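Local atomic coordinates of C2 toxin component I (Clostridium botulinum, PDB entry 2J3X), a protein that serves as the enzymatic component of the binary C2 toxin, an ADP-ribosyltransferase that, as in related clostridial toxins, modifies actin inside host cells. Residues Glu6-Ile11 against Lys19-Glu24; Lys27-Lys32 against Leu90-Asp95; Asn35-Ala40 against Ile85-Leu90. The protein carries 2 engineered substitutions. All blocks are in the same frame, centred on the assembly; numbering follows the deposited sequence.

Interaction 1. Residues Glu6-Ile11 against Lys19-Glu24; sequences EPIDFI and KEWGKE. Engineered in segment 19-24: Glu20 (natural residue Lys). With SO4 (sulfate ion), chain T.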
loop_
_atom_site.group_PDB
_atom_site.type_symbol
_atom_site.label_atom_id
_atom_site.label_comp_id
_atom_site.label_asym_id
_atom_site.label_seq_id
_atom_site.Cartn_x
_atom_site.Cartn_y
_atom_site.Cartn_z
ATOM N N GLU A 6 20.261 -23.815 -10.219
ATOM C CA GLU A 6 19.104 -23.977 -9.366
ATOM C C GLU A 6 18.896 -22.673 -8.572
ATOM O O GLU A 6 19.804 -21.891 -8.414
ATOM C CB GLU A 6 19.219 -25.221 -8.474
ATOM C CG GLU A 6 19.287 -26.564 -9.236
ATOM C CD GLU A 6 17.935 -27.227 -9.419
ATOM O OE1 GLU A 6 17.796 -28.116 -10.305
ATOM O OE2 GLU A 6 17.014 -26.880 -8.667
ATOM N N PRO A 7 17.687 -22.456 -8.100
ATOM C CA PRO A 7 17.415 -21.247 -7.286
ATOM C C PRO A 7 18.132 -21.299 -5.921
ATOM O O PRO A 7 18.533 -22.411 -5.454
ATOM C CB PRO A 7 15.893 -21.278 -7.096
ATOM C CG PRO A 7 15.463 -22.712 -7.360
ATOM C CD PRO A 7 16.490 -23.299 -8.304
ATOM N N ILE A 8 18.337 -20.123 -5.307
ATOM C CA ILE A 8 18.781 -20.051 -3.926
ATOM C C ILE A 8 17.647 -20.677 -3.118
ATOM O O ILE A 8 16.471 -20.237 -3.216
ATOM C CB ILE A 8 19.036 -18.599 -3.531
ATOM C CG1 ILE A 8 20.189 -18.031 -4.381
ATOM C CG2 ILE A 8 19.265 -18.455 -1.973
ATOM C CD1 ILE A 8 20.180 -16.494 -4.480
ATOM N N ASP A 9 17.929 -21.761 -2.389
ATOM C CA ASP A 9 16.832 -22.366 -1.602
ATOM C C ASP A 9 17.473 -23.130 -0.461
ATOM O O ASP A 9 17.994 -24.235 -0.672
ATOM C CB ASP A 9 15.959 -23.268 -2.479
ATOM C CG ASP A 9 14.771 -23.855 -1.737
ATOM O OD1 ASP A 9 14.717 -23.786 -0.492
ATOM O OD2 ASP A 9 13.871 -24.424 -2.403
ATOM N N PHE A 10 17.451 -22.520 0.716
ATOM C CA PHE A 10 18.025 -23.107 1.930
ATOM C C PHE A 10 16.978 -23.796 2.783
ATOM O O PHE A 10 17.283 -24.246 3.883
ATOM C CB PHE A 10 18.813 -22.053 2.715
ATOM C CG PHE A 10 20.120 -21.742 2.086
ATOM C CD1 PHE A 10 21.176 -22.663 2.188
ATOM C CD2 PHE A 10 20.317 -20.560 1.337
ATOM C CE1 PHE A 10 22.408 -22.432 1.546
ATOM C CE2 PHE A 10 21.586 -20.342 0.691
ATOM C CZ PHE A 10 22.591 -21.269 0.826
ATOM N N ILE A 11 15.755 -23.956 2.264
ATOM C CA ILE A 11 14.746 -24.601 3.096
ATOM C C ILE A 11 15.088 -26.075 3.253
ATOM O O ILE A 11 15.362 -26.749 2.252
ATOM C CB ILE A 11 13.320 -24.447 2.522
ATOM C CG1 ILE A 11 12.971 -22.934 2.516
ATOM C CG2 ILE A 11 12.301 -25.289 3.345
ATOM C CD1 ILE A 11 11.714 -22.617 1.621
ATOM N N LYS A 19 23.985 -19.898 6.782
ATOM C CA LYS A 19 24.711 -18.835 7.471
ATOM C C LYS A 19 25.996 -18.483 6.699
ATOM O O LYS A 19 26.292 -17.300 6.503
ATOM C CB LYS A 19 25.063 -19.248 8.897
ATOM C CG LYS A 19 25.628 -18.072 9.676
ATOM C CD LYS A 19 26.012 -18.496 11.060
ATOM C CE LYS A 19 25.265 -17.670 12.045
ATOM N NZ LYS A 19 23.853 -18.162 11.956
ATOM N N GLU A 20 26.733 -19.498 6.240
ATOM C CA GLU A 20 28.014 -19.178 5.599
ATOM C C GLU A 20 27.799 -18.543 4.221
ATOM O O GLU A 20 28.585 -17.671 3.794
ATOM C CB GLU A 20 28.931 -20.404 5.545
ATOM C CG GLU A 20 28.467 -21.477 4.615
ATOM C CD GLU A 20 29.088 -22.842 4.951
ATOM O OE1 GLU A 20 30.072 -22.886 5.669
ATOM O OE2 GLU A 20 28.578 -23.851 4.447
ATOM N N TRP A 21 26.714 -18.930 3.558
ATOM C CA TRP A 21 26.306 -18.274 2.290
ATOM C C TRP A 21 25.997 -16.819 2.586
ATOM O O TRP A 21 26.463 -15.915 1.878
ATOM C CB TRP A 21 25.043 -18.958 1.741
ATOM C CG TRP A 21 24.562 -18.415 0.411
ATOM C CD1 TRP A 21 24.936 -18.812 -0.843
ATOM C CD2 TRP A 21 23.625 -17.337 0.236
ATOM N NE1 TRP A 21 24.246 -18.051 -1.805
ATOM C CE2 TRP A 21 23.445 -17.150 -1.143
ATOM C CE3 TRP A 21 22.853 -16.576 1.126
ATOM C CZ2 TRP A 21 22.564 -16.159 -1.665
ATOM C CZ3 TRP A 21 21.982 -15.602 0.613
ATOM C CH2 TRP A 21 21.842 -15.415 -0.775
ATOM N N GLY A 22 25.192 -16.584 3.615
ATOM C CA GLY A 22 24.841 -15.204 4.049
ATOM C C GLY A 22 26.067 -14.362 4.307
ATOM O O GLY A 22 26.164 -13.260 3.833
ATOM N N LYS A 23 27.017 -14.870 5.073
ATOM C CA LYS A 23 28.241 -14.093 5.321
ATOM C C LYS A 23 29.001 -13.757 4.046
ATOM O O LYS A 23 29.508 -12.636 3.910
ATOM C CB LYS A 23 29.168 -14.849 6.307
ATOM C CG LYS A 23 28.596 -15.074 7.721
ATOM C CD LYS A 23 27.690 -13.921 8.316
ATOM C CE LYS A 23 28.521 -12.705 8.818
ATOM N NZ LYS A 23 27.666 -11.600 9.327
ATOM N N GLU A 24 29.108 -14.721 3.132
ATOM C CA GLU A 24 29.852 -14.582 1.857
ATOM C C GLU A 24 29.126 -13.525 1.010
ATOM O O GLU A 24 29.731 -12.648 0.395
ATOM C CB GLU A 24 29.868 -15.925 1.136
ATOM C CG GLU A 24 30.571 -15.981 -0.200
ATOM C CD GLU A 24 32.052 -15.605 -0.152
ATOM O OE1 GLU A 24 32.668 -15.632 0.930
ATOM O OE2 GLU A 24 32.606 -15.303 -1.242
HETATM S S SO4 T . 24.778 -16.556 -5.532
HETATM O O1 SO4 T . 26.219 -16.345 -5.377
HETATM O O2 SO4 T . 24.528 -16.837 -6.945
HETATM O O3 SO4 T . 24.362 -17.710 -4.718
HETATM O O4 SO4 T . 24.031 -15.349 -5.162
#
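Two first torsions bring Phe10 and Trp21 together. On the helix, CG of Trp21 lies anti to the backbone N (chi1 -177°), which carries the indole off the helix toward the N-terminal loop; on the loop, CG of Phe10 sits beside its own backbone N (chi1 -75°), sending the ring out to meet it. The leading atoms of the phenyl group are CZ and CE2. Phe10 CZ rests against Trp21 CB at 3.5 Å, while Phe10 CE2 lies over the indole face, displaced from its middle toward the rim. With centroids of the Phe10 ring and the Trp21 five-membered ring 5.0 Å apart and planes 56° apart, the two rings meet obliquely.

Ile8 shares the same indole face. Its CG2 lies over the six-membered part of the ring, and its CD1 comes within 3.7 Å of Trp21 CZ2. A branched aliphatic chain suits this place because its two arms can spread over a flat surface. The polar edge of the indole turns to another partner: Trp21 NE1 donates a nearly straight, in-plane hydrogen bond of 2.9 Å to O3 of a sulfate ion, probably from the crystallisation liquor, which Arg96 also binds. Tryptophan thus offers a greasy face to the loop and an N-H at its rim. Between the two apolar residues of the loop, Asp9 shapes the backbone through an Asx turn, its OD1 accepting from Ile11 N at 2.9 Å.

Backbone hydrogen bonds join Ile8 with Asp97, just before strand 98-102, and with Ile99 in it, and Ile8 also packs on Leu94. Helix 15-30 thereby lies with Trp21 against a chain segment that runs beside strand 98-102, and Trp21 reaches Leu151 beyond strand 147-150.

Interaction 2. Residues Lys27-Lys32 against Leu90-Asp95; sequences KRWFTK and LKNTLD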
loop_
_atom_site.group_PDB
_atom_site.type_symbol
_atom_site.label_atom_id
_atom_site.label_comp_id
_atom_site.label_asym_id
_atom_site.label_seq_id
_atom_site.Cartn_x
_atom_site.Cartn_y
_atom_site.Cartn_z
ATOM N N LYS A 27 29.590 -10.049 2.451
ATOM C CA LYS A 27 30.961 -9.609 2.165
ATOM C C LYS A 27 31.007 -9.076 0.732
ATOM O O LYS A 27 31.555 -8.006 0.477
ATOM C CB LYS A 27 31.943 -10.787 2.367
ATOM C CG LYS A 27 33.290 -10.695 1.637
ATOM C CD LYS A 27 34.002 -12.093 1.718
ATOM C CE LYS A 27 35.156 -12.232 0.742
ATOM N NZ LYS A 27 34.889 -13.227 -0.376
ATOM N N ARG A 28 30.446 -9.835 -0.219
ATOM C CA ARG A 28 30.414 -9.412 -1.625
ATOM C C ARG A 28 29.660 -8.075 -1.777
ATOM O O ARG A 28 30.122 -7.176 -2.506
ATOM C CB ARG A 28 29.790 -10.471 -2.536
ATOM C CG ARG A 28 30.645 -11.764 -2.606
ATOM C CD ARG A 28 29.950 -12.872 -3.389
ATOM N NE ARG A 28 30.801 -14.055 -3.529
ATOM C CZ ARG A 28 30.411 -15.219 -4.080
ATOM N NH1 ARG A 28 29.156 -15.398 -4.544
ATOM N NH2 ARG A 28 31.267 -16.226 -4.169
ATOM N N TRP A 29 28.498 -7.976 -1.107
ATOM C CA TRP A 29 27.696 -6.771 -1.195
ATOM C C TRP A 29 28.494 -5.587 -0.684
ATOM O O TRP A 29 28.519 -4.524 -1.346
ATOM C CB TRP A 29 26.445 -6.960 -0.340
ATOM C CG TRP A 29 25.406 -5.857 -0.432
ATOM C CD1 TRP A 29 25.213 -4.954 -1.443
ATOM C CD2 TRP A 29 24.376 -5.628 0.540
ATOM N NE1 TRP A 29 24.102 -4.126 -1.122
ATOM C CE2 TRP A 29 23.600 -4.526 0.092
ATOM C CE3 TRP A 29 24.096 -6.196 1.794
ATOM C CZ2 TRP A 29 22.484 -4.052 0.822
ATOM C CZ3 TRP A 29 23.007 -5.694 2.557
ATOM C CH2 TRP A 29 22.216 -4.634 2.040
ATOM N N PHE A 30 29.115 -5.752 0.483
ATOM C CA PHE A 30 29.810 -4.619 1.126
ATOM C C PHE A 30 30.995 -4.124 0.280
ATOM O O PHE A 30 31.367 -2.948 0.391
ATOM C CB PHE A 30 30.242 -4.958 2.547
ATOM C CG PHE A 30 29.146 -4.765 3.578
ATOM C CD1 PHE A 30 27.826 -5.088 3.276
ATOM C CD2 PHE A 30 29.433 -4.233 4.831
ATOM C CE1 PHE A 30 26.791 -4.931 4.223
ATOM C CE2 PHE A 30 28.395 -4.041 5.774
ATOM C CZ PHE A 30 27.078 -4.407 5.449
ATOM N N THR A 31 31.532 -4.963 -0.602
ATOM C CA THR A 31 32.601 -4.449 -1.501
ATOM C C THR A 31 32.112 -3.348 -2.436
ATOM O O THR A 31 32.926 -2.635 -3.028
ATOM C CB THR A 31 33.305 -5.527 -2.306
ATOM O OG1 THR A 31 32.437 -6.061 -3.318
ATOM C CG2 THR A 31 33.754 -6.664 -1.361
ATOM N N LYS A 32 30.788 -3.205 -2.568
ATOM C CA LYS A 32 30.243 -2.253 -3.511
ATOM C C LYS A 32 29.732 -1.003 -2.780
ATOM O O LYS A 32 29.212 -0.084 -3.437
ATOM C CB LYS A 32 29.083 -2.873 -4.291
ATOM C CG LYS A 32 29.460 -4.124 -5.127
ATOM C CD LYS A 32 28.203 -4.773 -5.652
ATOM C CE LYS A 32 28.281 -6.269 -5.809
ATOM N NZ LYS A 32 27.192 -6.636 -6.749
ATOM N N LEU A 90 20.312 -1.107 -4.809
ATOM C CA LEU A 90 20.381 -0.894 -6.270
ATOM C C LEU A 90 21.669 -1.464 -6.843
ATOM O O LEU A 90 21.745 -1.753 -8.038
ATOM C CB LEU A 90 20.312 0.616 -6.588
ATOM C CG LEU A 90 18.994 1.153 -7.119
ATOM C CD1 LEU A 90 17.820 0.253 -6.796
ATOM C CD2 LEU A 90 18.764 2.611 -6.711
ATOM N N LYS A 91 22.668 -1.620 -5.981
ATOM C CA LYS A 91 24.019 -2.003 -6.403
ATOM C C LYS A 91 24.178 -3.516 -6.543
ATOM O O LYS A 91 25.209 -4.003 -6.998
ATOM C CB LYS A 91 25.032 -1.450 -5.403
ATOM C CG LYS A 91 25.247 0.082 -5.547
ATOM C CD LYS A 91 26.124 0.660 -4.442
ATOM C CE LYS A 91 26.526 2.138 -4.734
ATOM N NZ LYS A 91 27.525 2.609 -3.680
ATOM N N ASN A 92 23.150 -4.274 -6.186
ATOM C CA ASN A 92 23.315 -5.703 -6.017
ATOM C C ASN A 92 22.128 -6.455 -6.563
ATOM O O ASN A 92 21.026 -6.285 -6.071
ATOM C CB ASN A 92 23.478 -5.956 -4.518
ATOM C CG ASN A 92 24.242 -7.216 -4.207
ATOM O OD1 ASN A 92 25.335 -7.424 -4.741
ATOM N ND2 ASN A 92 23.737 -8.006 -3.275
ATOM N N THR A 93 22.310 -7.267 -7.607
ATOM C CA THR A 93 21.175 -7.919 -8.245
ATOM C C THR A 93 21.305 -9.443 -8.269
ATOM O O THR A 93 22.419 -9.971 -8.497
ATOM C CB THR A 93 20.991 -7.437 -9.683
ATOM O OG1 THR A 93 22.214 -7.612 -10.412
ATOM C CG2 THR A 93 20.652 -5.928 -9.709
ATOM N N LEU A 94 20.180 -10.149 -8.106
ATOM C CA LEU A 94 20.193 -11.619 -8.064
ATOM C C LEU A 94 20.674 -12.232 -9.372
ATOM O O LEU A 94 20.243 -11.797 -10.443
ATOM C CB LEU A 94 18.791 -12.163 -7.793
ATOM C CG LEU A 94 18.383 -11.992 -6.309
ATOM C CD1 LEU A 94 16.886 -12.242 -6.175
ATOM C CD2 LEU A 94 19.217 -12.928 -5.366
ATOM N N ASP A 95 21.530 -13.254 -9.298
ATOM C CA ASP A 95 21.899 -13.968 -10.529
ATOM C C ASP A 95 21.130 -15.285 -10.662
ATOM O O ASP A 95 21.205 -15.971 -11.690
ATOM C CB ASP A 95 23.424 -14.145 -10.642
ATOM C CG ASP A 95 24.012 -15.019 -9.540
ATOM O OD1 ASP A 95 23.292 -15.401 -8.592
ATOM O OD2 ASP A 95 25.223 -15.337 -9.632
#
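Lys32, in the turn that follows helix 15-30, reaches along the loop that follows helix 77-90 to touch Lys91 and Asn92. Its CB lies 4.4 Å from Lys91 CB, and from there the two chains run in opposite directions. Farther out, Lys32 CD passes 3.4 Å from Lys91 O. A modest turn at chi3 (-149°) swings CE and NZ toward the amide of Asn92, so that Lys32 CE comes 3.3 Å from Asn92 OD1. At the tip, Lys32 NZ donates to Asn92 OD1 at 2.8 Å, in the carbonyl plane, and more weakly to Lys91 O. A long, flexible lysine fits here because methylenes can skirt the backbone while the ammonium bonds at the tip.

Lys91 returns the gesture. Its extended chain carries NZ to Lys32 O, 3.2 Å away and again in the carbonyl plane, although the stronger partner of this ammonium is the carboxylate of Glu37. Asn92 meanwhile lies on Trp29: CB of Asn92 is 3.7 Å from Trp29 CD1, and the amide, its plane only 19° from that of the ring, places ND2 over one indole face. That ND2 donates to Tyr174 O, and Trp29 NE1 donates to Ala88 O, so both polar groups of this buried pair are used.

Asparagine suits its site as a two-way connector, accepting from Lys32 on one side and donating to Tyr174 on the other. The two ammonium groups lie far apart: neutral oxygens hold that of Lys32, while that of Lys91 has an ionic partner in Glu37.

Interaction 3. Residues Asn35-Ala40 against Ile85-Leu90; sequences NLEEVA and IREALL. With SO4 (sulfate ion), chain S; SO4 (sulfate ion), chain M.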
loop_
_atom_site.group_PDB
_atom_site.type_symbol
_atom_site.label_atom_id
_atom_site.label_comp_id
_atom_site.label_asym_id
_atom_site.label_seq_id
_atom_site.Cartn_x
_atom_site.Cartn_y
_atom_site.Cartn_z
ATOM N N ASN A 35 31.073 3.956 3.066
ATOM C CA ASN A 35 30.994 3.846 4.522
ATOM C C ASN A 35 29.604 4.161 5.069
ATOM O O ASN A 35 29.103 3.456 5.933
ATOM C CB ASN A 35 32.023 4.795 5.188
ATOM C CG ASN A 35 31.986 4.745 6.726
ATOM O OD1 ASN A 35 32.112 3.683 7.339
ATOM N ND2 ASN A 35 31.836 5.906 7.348
ATOM N N LEU A 36 29.003 5.245 4.585
ATOM C CA LEU A 36 27.639 5.609 5.086
ATOM C C LEU A 36 26.576 4.548 4.765
ATOM O O LEU A 36 25.731 4.217 5.611
ATOM C CB LEU A 36 27.211 6.979 4.606
ATOM C CG LEU A 36 28.066 8.053 5.322
ATOM C CD1 LEU A 36 27.769 9.371 4.663
ATOM C CD2 LEU A 36 27.827 8.097 6.862
ATOM N N GLU A 37 26.642 4.001 3.557
ATOM C CA GLU A 37 25.764 2.869 3.197
ATOM C C GLU A 37 25.988 1.668 4.094
ATOM O O GLU A 37 25.045 1.003 4.532
ATOM C CB GLU A 37 26.024 2.447 1.771
ATOM C CG GLU A 37 25.369 3.432 0.765
ATOM C CD GLU A 37 26.006 3.427 -0.599
ATOM O OE1 GLU A 37 26.954 2.666 -0.824
ATOM O OE2 GLU A 37 25.589 4.258 -1.432
ATOM N N GLU A 38 27.250 1.338 4.323
ATOM C CA GLU A 38 27.557 0.247 5.250
ATOM C C GLU A 38 27.029 0.497 6.661
ATOM O O GLU A 38 26.486 -0.411 7.285
ATOM C CB GLU A 38 29.078 -0.022 5.313
ATOM C CG GLU A 38 29.627 -0.581 4.010
ATOM C CD GLU A 38 31.037 -1.195 4.166
ATOM O OE1 GLU A 38 31.467 -1.412 5.321
ATOM O OE2 GLU A 38 31.691 -1.475 3.138
ATOM N N VAL A 39 27.205 1.715 7.157
ATOM C CA VAL A 39 26.736 2.059 8.498
ATOM C C VAL A 39 25.221 1.887 8.520
ATOM O O VAL A 39 24.675 1.249 9.426
ATOM C CB VAL A 39 27.136 3.482 8.896
ATOM C CG1 VAL A 39 26.442 3.910 10.209
ATOM C CG2 VAL A 39 28.654 3.591 9.007
ATOM N N ALA A 40 24.554 2.366 7.469
ATOM C CA ALA A 40 23.077 2.286 7.420
ATOM C C ALA A 40 22.594 0.849 7.382
ATOM O O ALA A 40 21.662 0.479 8.097
ATOM C CB ALA A 40 22.560 3.062 6.200
ATOM N N ILE A 85 20.049 2.775 2.326
ATOM C CA ILE A 85 19.668 1.354 2.196
ATOM C C ILE A 85 19.148 1.142 0.769
ATOM O O ILE A 85 19.502 0.172 0.096
ATOM C CB ILE A 85 18.658 0.914 3.296
ATOM C CG1 ILE A 85 19.334 0.904 4.667
ATOM C CG2 ILE A 85 18.130 -0.516 3.006
ATOM C CD1 ILE A 85 18.309 0.909 5.851
ATOM N N ARG A 86 18.292 2.034 0.282
ATOM C CA ARG A 86 17.780 1.923 -1.084
ATOM C C ARG A 86 18.911 1.908 -2.073
ATOM O O ARG A 86 18.897 1.103 -3.032
ATOM C CB ARG A 86 16.853 3.102 -1.432
ATOM C CG ARG A 86 15.515 3.075 -0.700
ATOM C CD ARG A 86 14.756 4.300 -1.199
ATOM N NE ARG A 86 13.559 4.597 -0.407
ATOM C CZ ARG A 86 12.909 5.762 -0.443
ATOM N NH1 ARG A 86 13.355 6.776 -1.206
ATOM N NH2 ARG A 86 11.810 5.905 0.289
ATOM N N GLU A 87 19.859 2.815 -1.863
ATOM C CA GLU A 87 21.021 2.926 -2.750
ATOM C C GLU A 87 21.904 1.676 -2.690
ATOM O O GLU A 87 22.365 1.202 -3.752
ATOM C CB GLU A 87 21.818 4.171 -2.387
ATOM C CG GLU A 87 23.000 4.478 -3.260
ATOM C CD GLU A 87 23.783 5.731 -2.799
ATOM O OE1 GLU A 87 23.327 6.458 -1.894
ATOM O OE2 GLU A 87 24.873 5.992 -3.346
ATOM N N ALA A 88 22.093 1.118 -1.502
ATOM C CA ALA A 88 22.878 -0.131 -1.354
ATOM C C ALA A 88 22.188 -1.282 -2.102
ATOM O O ALA A 88 22.822 -2.091 -2.809
ATOM C CB ALA A 88 23.036 -0.467 0.138
ATOM N N LEU A 89 20.865 -1.320 -2.037
ATOM C CA LEU A 89 20.136 -2.408 -2.725
ATOM C C LEU A 89 20.273 -2.333 -4.262
ATOM O O LEU A 89 20.306 -3.352 -4.930
ATOM C CB LEU A 89 18.651 -2.413 -2.300
ATOM C CG LEU A 89 18.410 -2.786 -0.836
ATOM C CD1 LEU A 89 16.909 -2.536 -0.511
ATOM C CD2 LEU A 89 18.687 -4.275 -0.640
ATOM N N LEU A 90 20.312 -1.107 -4.809
ATOM C CA LEU A 90 20.381 -0.894 -6.270
ATOM C C LEU A 90 21.669 -1.464 -6.843
ATOM O O LEU A 90 21.745 -1.753 -8.038
ATOM C CB LEU A 90 20.312 0.616 -6.588
ATOM C CG LEU A 90 18.994 1.153 -7.119
ATOM C CD1 LEU A 90 17.820 0.253 -6.796
ATOM C CD2 LEU A 90 18.764 2.611 -6.711
HETATM S S SO4 S . 33.775 5.592 1.373
HETATM O O1 SO4 S . 35.006 6.167 1.913
HETATM O O2 SO4 S . 33.912 5.330 -0.057
HETATM O O3 SO4 S . 33.480 4.340 2.069
HETATM O O4 SO4 S . 32.697 6.553 1.566
HETATM S S SO4 M . 13.916 10.221 -1.888
HETATM O O1 SO4 M . 14.113 9.860 -0.439
HETATM O O2 SO4 M . 15.147 9.811 -2.558
HETATM O O3 SO4 M . 12.822 9.425 -2.456
HETATM O O4 SO4 M . 13.690 11.662 -2.047
#
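The carboxylate of Glu37 is held through OE1 by a salt bridge with Lys91 NZ while it faces Glu87 across the crossing of two helices. The other oxygen of Glu37 turns to the neighbouring helix. Glu37 OE2 lies 2.7 Å from Glu87 OE2, with the two carboxylate planes 81° apart. Glu87 was modelled in two conformers, so the details of this approach are doubtful; the nearness of two acidic groups may be eased by Lys91 and by the pH of 3.0 at which the structure was determined. Glu87 gets there on an extended chain whose CG stands anti to the backbone N (chi1 -176°).

Helix 35-42 and helix 77-90 belong to the helical part of the N-terminal ADP-ribosyltransferase-like region. Their short segments cross nearly at right angles, 106° between N-to-C directions, with axes 9.2 Å apart. On each helix an alanine faces a longer side chain of the other: Ala88 CB is 4.5 Å from Glu37 CB, its single methyl letting the stem of the glutamate lie close. One turn along, Ala40 CB packs at 4.2 Å on CG1 of Ile85, and the isoleucine extends its CD1 past the carbonyl oxygen of Ala40. That oxygen accepts from Tyr49 OH.

Both helices also hold anions, probably from the crystallisation liquor. At the start of helix 35-42, where the helix dipole is expected to attract negative charge, the Asn35 N-H donates to a sulfate O3 at 2.6 Å. On helix 77-90, the extended Arg86 presents the edge of its guanidinium to a second sulfate, NH1 donating to its O3 at 3.0 Å in the group's plane, while NE bonds Gln189 OE1.

The three contacts lie along one flank of the N-terminal region, all on the same side of the chain's centre. Interaction 1 closes first along the chain; interaction 2 then joins the end of helix 15-30 to the loop after helix 77-90, and interaction 3 falls within the span it encloses. Interactions 1 and 2, their centres about 14 Å apart, both use helix 15-30 and touch where Ile8 meets Leu94. Interactions 2 and 3, with centres about 10 Å apart, share Leu90 and also touch where Trp29 packs on Leu89. Interactions 1 and 2 hold helix 15-30 to the chain before and leading into strand 98-102; interaction 3 packs helix 35-42 on helix 77-90.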